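Amidohydrolase (Thermotoga maritima, PDB 3OOQ) probably acts as a metal-dependent hydrolase of the amidohydrolase superfamily, possibly an allantoinase. Local coordinates at residues 66-71 against 101-107; 9-15 against 50-56. All blocks are in the same frame, centred on the assembly; numbering follows the deposited sequence.

Interaction 1 of 2, residues 66-71 against 101-107; sequences IGLFEE and DPAIERA
Glu70 and Glu71 draw alongside the turn that leads into helix 103-108, the CA atoms of Glu70 and Asp101 lying 5.4 Å apart. Asp101 carries the contact: its carboxylate reaches into the bend of 66-71 and binds backbone at both ends. Gly67 N donates to Asp101 OD2 (3.0 Å) on the anti lone pair, while Glu71 N reaches Asp101 OD1 (3.0 Å) from above the carboxylate plane. Ala103 N comes to that same OD1 from the opposite face, a capping bond to the first turn of the helix. A water bridges Asp101 OD2 and Phe69 O. Gly67 suits its place because its phi is positive (79°). The His-Ser-His sequence just before Ile66 matches the HxH metal motif with which amidohydrolases end the first barrel strand, so this carboxylate ties the loop leaving that motif to a helix of the barrel. With an alanine in place of Asp101, Gly67 N and Glu71 N would probably lose their acceptor and the helix start its cap. Ile66, CG1 anti to its N (chi1 -165°), lays CD1 against Ala103 CB (3.7 Å) and Ala107 CB. Glu71 OE1 forms a weakly hydrogen-bonded salt bridge to Arg106 NH1 (3.1 Å), the two planes 69° apart; Glu71 OE2 forms a salt bridge with Arg278 of a second subunit.

Interaction 2 of 2, residues 9-15 against 50-56; sequences FKNATVF and LTGKFLF
Phe15 and Phe56 run alongside each other in the same direction, in an offset stack with centroids 4.4 Å apart and planes 14° from parallel. The slip sets Phe56 CZ over one face of the Phe15 ring, while Phe15 CB stands above the centre of the Phe56 ring, a CH-pi contact. Phe54 meets the same ring differently: Phe15 CE1 comes to the edge of the Phe54 ring, 3.6 Å from Phe54 CD2, and one face of Phe54 is covered by Thr13 CB. In each of the three phenylalanines CG is anti to the carbonyl carbon (chi1 -84° in Phe15), which helps the rings run alongside one another.

Beneath them the strands pair in parallel, Thr13 with Phe54 and Val14 with Leu55. Thr13 N donates to Lys53 O, Leu55 N to Thr13 O and Phe15 N to Leu55 O, each 3.0 Å. This joins strand 12-14 to the strand that runs on to the HxH end, consistent with the small beta domain beside the barrel in many amidohydrolases. Small Ala12 fits between leucines, its CB 3.8 Å from Leu50 CB and 3.9 Å from Leu55 CB, and Leu50 CD1 packs obliquely on the Phe9 ring. At the exposed end the strand direction breaks at Asn11, whose positive phi asparagine tolerates well; Asn11 ND2 donates in its amide plane to Thr51 OG1 (2.9 Å), which also bonds Asp49. Gly52 fits its position in the type II turn from Leu50 to Lys53, where a side chain would jam against a carbonyl.

Phe9 and Leu55 continue the apolar layer onto Val28 and Val26 of strand 24-29, Leu50 and Leu55 touch Val363 of strand 361-364, and helix 329-334 lays Leu333 against both stacked rings.

In the fold
Strand 54-64 connects the two contacts: interaction 2 pairs its first residues with strand 12-14, and interaction 1 fixes the loop that follows its far end. Their centres lie 28 Å apart and they do not touch. Interaction 1 is buried, nearer the middle of the chain, yet rests on polar chemistry, a carboxylate gripping backbone N-H groups of a loop that is neither helix nor strand; a neighbouring subunit pairs with Glu71, and another only weakly with Glu70. Interaction 2 is partly buried at the periphery, where no other chain touches it, and relies on parallel strand pairing with aromatic and aliphatic side chains; the direct side-chain hydrogen bond between its segments lies at the exposed turn.

Interaction 1 of 2, residues 66-71 against 101-107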
# COMPACT_ATOMS: atom_id res chain seq x y z
N ILE F 66 5.51 -20.60 -28.12
CA ILE F 66 6.75 -21.37 -27.95
C ILE F 66 7.96 -20.43 -28.09
O ILE F 66 7.94 -19.49 -28.88
CB ILE F 66 6.85 -22.59 -28.90
CG1 ILE F 66 7.96 -23.54 -28.44
CG2 ILE F 66 7.05 -22.13 -30.39
CD1 ILE F 66 7.78 -24.99 -28.87
N GLY F 67 8.99 -20.67 -27.29
CA GLY F 67 10.16 -19.81 -27.30
C GLY F 67 9.98 -18.52 -26.52
O GLY F 67 10.96 -17.95 -26.04
N LEU F 68 8.73 -18.04 -26.41
CA LEU F 68 8.43 -16.83 -25.62
C LEU F 68 8.23 -17.11 -24.13
O LEU F 68 8.61 -16.30 -23.28
CB LEU F 68 7.17 -16.11 -26.15
CG LEU F 68 7.20 -15.36 -27.47
CD1 LEU F 68 5.90 -14.59 -27.64
CD2 LEU F 68 8.34 -14.38 -27.48
N PHE F 69 7.58 -18.23 -23.85
CA PHE F 69 7.28 -18.66 -22.51
C PHE F 69 8.11 -19.93 -22.31
O PHE F 69 7.63 -21.04 -22.53
CB PHE F 69 5.77 -18.94 -22.44
CG PHE F 69 5.23 -19.18 -21.06
CD1 PHE F 69 5.97 -19.85 -20.10
CD2 PHE F 69 3.93 -18.77 -20.74
CE1 PHE F 69 5.46 -20.09 -18.82
CE2 PHE F 69 3.40 -19.01 -19.47
CZ PHE F 69 4.17 -19.67 -18.51
N GLU F 70 9.38 -19.76 -21.96
CA GLU F 70 10.35 -20.88 -21.90
C GLU F 70 9.84 -22.00 -21.00
O GLU F 70 9.23 -21.73 -19.95
CB GLU F 70 11.73 -20.38 -21.38
CG GLU F 70 12.83 -21.46 -21.41
CD GLU F 70 14.17 -21.06 -20.77
OE1 GLU F 70 14.37 -19.90 -20.35
OE2 GLU F 70 15.04 -21.95 -20.69
N GLU F 71 10.06 -23.24 -21.41
CA GLU F 71 9.59 -24.38 -20.63
C GLU F 71 10.55 -24.74 -19.51
O GLU F 71 11.77 -24.61 -19.65
CB GLU F 71 9.31 -25.60 -21.52
CG GLU F 71 8.68 -26.80 -20.75
CD GLU F 71 8.07 -27.87 -21.67
OE1 GLU F 71 8.47 -27.94 -22.85
OE2 GLU F 71 7.20 -28.65 -21.21
N ASP F 101 14.78 -22.88 -26.16
CA ASP F 101 13.69 -23.33 -25.30
C ASP F 101 13.60 -24.85 -25.49
O ASP F 101 13.50 -25.31 -26.63
CB ASP F 101 12.40 -22.62 -25.72
CG ASP F 101 11.16 -23.09 -24.96
OD1 ASP F 101 11.22 -23.95 -24.05
OD2 ASP F 101 10.08 -22.57 -25.31
N PRO F 102 13.66 -25.64 -24.40
CA PRO F 102 13.58 -27.11 -24.56
C PRO F 102 12.26 -27.62 -25.12
O PRO F 102 12.19 -28.78 -25.56
CB PRO F 102 13.79 -27.64 -23.13
CG PRO F 102 13.62 -26.46 -22.21
CD PRO F 102 13.92 -25.22 -23.01
N ALA F 103 11.23 -26.77 -25.11
CA ALA F 103 9.96 -27.12 -25.74
C ALA F 103 10.12 -27.36 -27.25
O ALA F 103 9.30 -28.03 -27.87
CB ALA F 103 8.92 -26.03 -25.48
N ILE F 104 11.17 -26.78 -27.84
CA ILE F 104 11.37 -26.79 -29.29
C ILE F 104 11.80 -28.16 -29.83
O ILE F 104 11.26 -28.62 -30.84
CB ILE F 104 12.30 -25.65 -29.76
CG1 ILE F 104 11.55 -24.31 -29.63
CG2 ILE F 104 12.79 -25.87 -31.23
CD1 ILE F 104 12.41 -23.05 -29.72
N GLU F 105 12.74 -28.81 -29.15
CA GLU F 105 13.13 -30.17 -29.53
C GLU F 105 11.93 -31.10 -29.30
O GLU F 105 11.75 -32.10 -30.00
CB GLU F 105 14.36 -30.63 -28.73
CG GLU F 105 15.07 -31.84 -29.30
CD GLU F 105 16.04 -31.50 -30.45
OE1 GLU F 105 16.05 -30.34 -30.94
OE2 GLU F 105 16.79 -32.42 -30.86
N ARG F 106 11.11 -30.77 -28.31
CA ARG F 106 9.91 -31.55 -28.02
C ARG F 106 8.85 -31.36 -29.09
O ARG F 106 8.15 -32.31 -29.44
CB ARG F 106 9.37 -31.19 -26.63
CG ARG F 106 10.26 -31.66 -25.48
CD ARG F 106 9.75 -31.16 -24.13
NE ARG F 106 10.56 -31.67 -23.02
CZ ARG F 106 11.15 -30.93 -22.07
NH1 ARG F 106 11.00 -29.60 -22.02
NH2 ARG F 106 11.86 -31.53 -21.14
N ALA F 107 8.75 -30.15 -29.65
CA ALA F 107 7.80 -29.88 -30.75
C ALA F 107 8.17 -30.62 -32.05
O ALA F 107 7.31 -31.16 -32.75
CB ALA F 107 7.68 -28.40 -31.01
O HOH W 1 7.81 -22.98 -24.37

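Interaction 2 of 2, residues 9-15 against 50-56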
# COMPACT_ATOMS: atom_id res chain seq x y z
N PHE F 9 13.76 -40.04 -50.92
CA PHE F 9 13.05 -40.86 -49.94
C PHE F 9 12.26 -41.91 -50.69
O PHE F 9 11.44 -41.58 -51.53
CB PHE F 9 12.12 -40.01 -49.07
CG PHE F 9 12.84 -39.02 -48.20
CD1 PHE F 9 13.41 -39.41 -46.99
CD2 PHE F 9 12.94 -37.68 -48.58
CE1 PHE F 9 14.08 -38.49 -46.17
CE2 PHE F 9 13.59 -36.74 -47.77
CZ PHE F 9 14.16 -37.16 -46.55
N LYS F 10 12.50 -43.18 -50.38
CA LYS F 10 11.90 -44.28 -51.15
C LYS F 10 10.86 -45.10 -50.38
O LYS F 10 11.10 -45.53 -49.26
CB LYS F 10 12.99 -45.21 -51.74
CG LYS F 10 13.96 -44.48 -52.68
CD LYS F 10 13.91 -44.93 -54.15
CE LYS F 10 12.62 -45.62 -54.61
NZ LYS F 10 12.48 -45.52 -56.10
N ASN F 11 9.71 -45.32 -51.02
CA ASN F 11 8.77 -46.36 -50.59
C ASN F 11 8.06 -46.11 -49.25
O ASN F 11 7.56 -47.04 -48.61
CB ASN F 11 9.44 -47.75 -50.65
CG ASN F 11 8.44 -48.89 -50.68
OD1 ASN F 11 7.39 -48.81 -51.32
ND2 ASN F 11 8.77 -49.97 -49.99
N ALA F 12 7.99 -44.84 -48.84
CA ALA F 12 7.14 -44.43 -47.74
C ALA F 12 5.68 -44.48 -48.18
O ALA F 12 5.38 -44.46 -49.38
CB ALA F 12 7.49 -43.00 -47.31
N THR F 13 4.77 -44.53 -47.22
CA THR F 13 3.40 -44.08 -47.47
C THR F 13 3.48 -42.56 -47.35
O THR F 13 3.70 -42.01 -46.26
CB THR F 13 2.38 -44.66 -46.48
OG1 THR F 13 2.43 -46.09 -46.52
CG2 THR F 13 0.95 -44.17 -46.79
N VAL F 14 3.33 -41.88 -48.49
CA VAL F 14 3.48 -40.43 -48.58
C VAL F 14 2.12 -39.78 -48.43
O VAL F 14 1.16 -40.14 -49.13
CB VAL F 14 4.16 -39.98 -49.93
CG1 VAL F 14 4.35 -38.45 -49.97
CG2 VAL F 14 5.50 -40.67 -50.13
N PHE F 15 2.04 -38.81 -47.52
CA PHE F 15 0.85 -38.00 -47.30
C PHE F 15 1.08 -36.56 -47.77
O PHE F 15 1.52 -35.71 -46.98
CB PHE F 15 0.48 -38.02 -45.80
CG PHE F 15 -0.34 -39.21 -45.39
CD1 PHE F 15 0.24 -40.47 -45.25
CD2 PHE F 15 -1.70 -39.08 -45.13
CE1 PHE F 15 -0.51 -41.59 -44.86
CE2 PHE F 15 -2.47 -40.19 -44.74
CZ PHE F 15 -1.86 -41.45 -44.61
N LEU F 50 12.40 -45.75 -46.77
CA LEU F 50 11.37 -45.53 -45.77
C LEU F 50 10.26 -46.56 -45.86
O LEU F 50 9.10 -46.27 -45.49
CB LEU F 50 10.79 -44.10 -45.86
CG LEU F 50 11.72 -42.90 -45.67
CD1 LEU F 50 10.94 -41.60 -45.87
CD2 LEU F 50 12.42 -42.91 -44.32
N THR F 51 10.60 -47.75 -46.35
CA THR F 51 9.68 -48.88 -46.35
C THR F 51 9.06 -49.08 -44.96
O THR F 51 9.79 -49.18 -43.97
CB THR F 51 10.40 -50.19 -46.77
OG1 THR F 51 10.97 -50.02 -48.07
CG2 THR F 51 9.43 -51.38 -46.79
N GLY F 52 7.74 -49.12 -44.89
CA GLY F 52 7.06 -49.30 -43.60
C GLY F 52 6.81 -48.01 -42.82
O GLY F 52 6.11 -48.04 -41.80
N LYS F 53 7.35 -46.89 -43.30
CA LYS F 53 7.25 -45.59 -42.62
C LYS F 53 6.25 -44.67 -43.33
O LYS F 53 5.76 -44.99 -44.41
CB LYS F 53 8.62 -44.91 -42.57
CG LYS F 53 9.80 -45.80 -42.15
CD LYS F 53 9.68 -46.25 -40.70
CE LYS F 53 10.75 -47.27 -40.29
NZ LYS F 53 10.45 -47.67 -38.89
N PHE F 54 5.94 -43.53 -42.70
CA PHE F 54 5.00 -42.54 -43.23
C PHE F 54 5.73 -41.22 -43.34
O PHE F 54 6.43 -40.82 -42.41
CB PHE F 54 3.79 -42.40 -42.30
CG PHE F 54 2.91 -43.61 -42.25
CD1 PHE F 54 3.42 -44.85 -41.87
CD2 PHE F 54 1.57 -43.51 -42.57
CE1 PHE F 54 2.58 -45.99 -41.83
CE2 PHE F 54 0.72 -44.64 -42.54
CZ PHE F 54 1.24 -45.88 -42.18
N LEU F 55 5.56 -40.53 -44.46
CA LEU F 55 6.23 -39.26 -44.69
C LEU F 55 5.19 -38.16 -44.77
O LEU F 55 4.31 -38.18 -45.64
CB LEU F 55 7.07 -39.31 -45.97
CG LEU F 55 8.03 -38.15 -46.23
CD1 LEU F 55 9.10 -38.05 -45.16
CD2 LEU F 55 8.68 -38.32 -47.60
N PHE F 56 5.29 -37.20 -43.85
CA PHE F 56 4.32 -36.12 -43.74
C PHE F 56 5.02 -34.79 -43.95
O PHE F 56 6.24 -34.72 -43.79
CB PHE F 56 3.65 -36.16 -42.36
CG PHE F 56 2.47 -37.09 -42.30
CD1 PHE F 56 2.65 -38.47 -42.29
CD2 PHE F 56 1.17 -36.59 -42.26
CE1 PHE F 56 1.57 -39.33 -42.25
CE2 PHE F 56 0.08 -37.45 -42.19
CZ PHE F 56 0.27 -38.82 -42.20
O HOH W 2 6.10 -48.41 -47.16
O HOH W 3 4.53 -47.13 -45.21